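Local coordinates for protein NAD(P)H-FMN oxidoreductase (Bacillus subtilis, PDB 5LVA) that binds flavin mononucleotide and probably works as a flavin reductase, passing electrons from NAD(P)H to the flavin, at residues 19-24 with 144-149. Numbering follows the deposited sequence.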
loop_
_atom_site.group_PDB
_atom_site.type_symbol
_atom_site.label_atom_id
_atom_site.label_comp_id
_atom_site.label_asym_id
_atom_site.label_seq_id
_atom_site.Cartn_x
_atom_site.Cartn_y
_atom_site.Cartn_z
ATOM N N ARG A 19 9.772 7.617 1.176
ATOM C CA ARG A 19 10.998 7.397 1.930
ATOM C C ARG A 19 10.835 7.853 3.386
ATOM O O ARG A 19 11.155 7.125 4.324
ATOM C CB ARG A 19 12.148 8.132 1.254
ATOM C CG ARG A 19 13.484 7.971 1.918
ATOM C CD ARG A 19 13.813 6.517 2.118
ATOM N NE ARG A 19 15.251 6.304 2.191
ATOM C CZ ARG A 19 15.827 5.107 2.236
ATOM N NH1 ARG A 19 15.073 4.010 2.229
ATOM N NH2 ARG A 19 17.155 5.006 2.301
ATOM N N ALA A 20 10.312 9.058 3.561
ATOM C CA ALA A 20 10.063 9.603 4.887
ATOM C C ALA A 20 9.062 8.770 5.681
ATOM O O ALA A 20 9.190 8.611 6.892
ATOM C CB ALA A 20 9.569 11.021 4.780
ATOM N N PHE A 21 8.057 8.255 4.995
ATOM C CA PHE A 21 7.034 7.454 5.641
ATOM C C PHE A 21 7.627 6.130 6.079
ATOM O O PHE A 21 7.451 5.704 7.214
ATOM C CB PHE A 21 5.846 7.218 4.702
ATOM C CG PHE A 21 4.981 8.417 4.496
ATOM C CD1 PHE A 21 5.296 9.630 5.072
ATOM C CD2 PHE A 21 3.831 8.322 3.740
ATOM C CE1 PHE A 21 4.500 10.726 4.881
ATOM C CE2 PHE A 21 3.025 9.417 3.550
ATOM C CZ PHE A 21 3.358 10.617 4.121
ATOM N N ALA A 22 8.328 5.483 5.163
ATOM C CA ALA A 22 8.998 4.228 5.456
ATOM C C ALA A 22 9.979 4.339 6.630
ATOM O O ALA A 22 10.073 3.421 7.436
ATOM C CB ALA A 22 9.720 3.726 4.222
ATOM N N ASP A 23 10.699 5.456 6.727
ATOM C CA ASP A 23 11.700 5.652 7.784
ATOM C C ASP A 23 11.135 5.522 9.191
ATOM O O ASP A 23 11.821 5.077 10.104
ATOM C CB ASP A 23 12.364 7.029 7.661
ATOM C CG ASP A 23 13.432 7.078 6.590
ATOM O OD1 ASP A 23 13.941 6.013 6.195
ATOM O OD2 ASP A 23 13.770 8.196 6.151
ATOM N N THR A 24 9.883 5.920 9.361
ATOM C CA THR A 24 9.263 5.954 10.673
ATOM C C THR A 24 8.938 4.564 11.210
ATOM O O THR A 24 8.569 4.427 12.365
ATOM C CB THR A 24 7.978 6.779 10.640
ATOM O OG1 THR A 24 6.984 6.069 9.902
ATOM C CG2 THR A 24 8.219 8.105 9.965
ATOM N N PRO A 144 -9.688 1.719 6.016
ATOM C CA PRO A 144 -9.583 3.024 5.364
ATOM C C PRO A 144 -8.150 3.296 4.946
ATOM O O PRO A 144 -7.242 2.983 5.706
ATOM C CB PRO A 144 -10.008 4.002 6.455
ATOM C CG PRO A 144 -10.631 3.189 7.496
ATOM C CD PRO A 144 -10.033 1.852 7.435
ATOM N N PRO A 145 -7.942 3.875 3.762
ATOM C CA PRO A 145 -6.557 4.062 3.331
ATOM C C PRO A 145 -5.830 5.140 4.126
ATOM O O PRO A 145 -6.448 5.937 4.839
ATOM C CB PRO A 145 -6.711 4.478 1.867
ATOM C CG PRO A 145 -7.987 5.158 1.825
ATOM C CD PRO A 145 -8.890 4.481 2.820
ATOM N N TYR A 146 -4.512 5.159 4.012
ATOM C CA TYR A 146 -3.789 6.354 4.387
ATOM C C TYR A 146 -3.453 7.119 3.129
ATOM O O TYR A 146 -2.863 6.588 2.212
ATOM C CB TYR A 146 -2.515 6.067 5.176
ATOM C CG TYR A 146 -1.870 7.372 5.571
ATOM C CD1 TYR A 146 -2.437 8.172 6.556
ATOM C CD2 TYR A 146 -0.753 7.850 4.908
ATOM C CE1 TYR A 146 -1.884 9.376 6.895
ATOM C CE2 TYR A 146 -0.198 9.056 5.246
ATOM C CZ TYR A 146 -0.764 9.810 6.237
ATOM O OH TYR A 146 -0.216 11.013 6.566
ATOM N N VAL A 147 -3.838 8.379 3.094
ATOM C CA VAL A 147 -3.647 9.186 1.914
ATOM C C VAL A 147 -2.919 10.465 2.263
ATOM O O VAL A 147 -3.280 11.142 3.209
ATOM C CB VAL A 147 -4.985 9.533 1.253
ATOM C CG1 VAL A 147 -4.755 10.108 -0.120
ATOM C CG2 VAL A 147 -5.854 8.309 1.160
ATOM N N PHE A 148 -1.891 10.791 1.495
ATOM C CA PHE A 148 -1.185 12.036 1.708
ATOM C C PHE A 148 -1.196 12.818 0.423
ATOM O O PHE A 148 -0.750 12.333 -0.612
ATOM C CB PHE A 148 0.244 11.793 2.192
ATOM C CG PHE A 148 0.948 13.037 2.651
ATOM C CD1 PHE A 148 0.677 13.585 3.879
ATOM C CD2 PHE A 148 1.872 13.657 1.848
ATOM C CE1 PHE A 148 1.324 14.716 4.304
ATOM C CE2 PHE A 148 2.511 14.794 2.271
ATOM C CZ PHE A 148 2.231 15.321 3.503
ATOM N N TYR A 149 -1.727 14.030 0.504
ATOM C CA TYR A 149 -1.905 14.884 -0.653
ATOM C C TYR A 149 -0.808 15.932 -0.723
ATOM O O TYR A 149 -0.094 16.134 0.247
ATOM C CB TYR A 149 -3.277 15.567 -0.602
ATOM C CG TYR A 149 -4.477 14.637 -0.622
ATOM C CD1 TYR A 149 -4.991 14.171 -1.817
ATOM C CD2 TYR A 149 -5.098 14.248 0.552
ATOM C CE1 TYR A 149 -6.076 13.342 -1.848
ATOM C CE2 TYR A 149 -6.175 13.407 0.533
ATOM C CZ TYR A 149 -6.667 12.962 -0.675
ATOM O OH TYR A 149 -7.763 12.141 -0.718
#
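Phe-21 reaches from helix 17-23 to the edge strand 141-148 and sets its ring against both Tyr-146 and Phe-148. Starting at CB, the side chain leaves the helix toward the strand. CG lies anti to the carbonyl carbon (chi1 -73°), which sends the far end of the ring, CE2 and CZ, across to the strand. Phe-21 CE2 touches both aromatic residues there: it meets Tyr-146 CE2 at 3.7 Å, near the plane of the tyrosine ring, and lies 3.9 Å from Phe-148 CB. With Tyr-146 this is an offset edge-to-face pair, the tyrosine edge directed at the Phe-21 face, with the planes at 69° and the ring centroids 5.8 Å apart. Phe-21 CZ, the tip, lies over one face of the Phe-148 ring, 3.7 Å from Phe-148 CG and 3.8 Å from Phe-148 CB. Here the roles change: Phe-21 supplies the edge, and the planes stand almost perpendicular at 85°. Alternation along the strand puts Tyr-146 and Phe-148 on the side facing the helix, with Val-147 pointing away. No hydrogen bond joins the two segments, so aromatic and apolar contact holds helix and strand together here. Helix 156-171 adds Tyr-166, stacked on Phe-21, and Ala-163, which touches it, while Tyr-146 OH makes a weak hydrogen bond to Gly-162 O. Phe-21, Tyr-146 and Phe-148 form an aromatic cluster between a helix and the outermost strand of a five-stranded parallel sheet, the layered packing of a flavodoxin-like fold, close to the FMN-binding residues Val-17 and Ser-106.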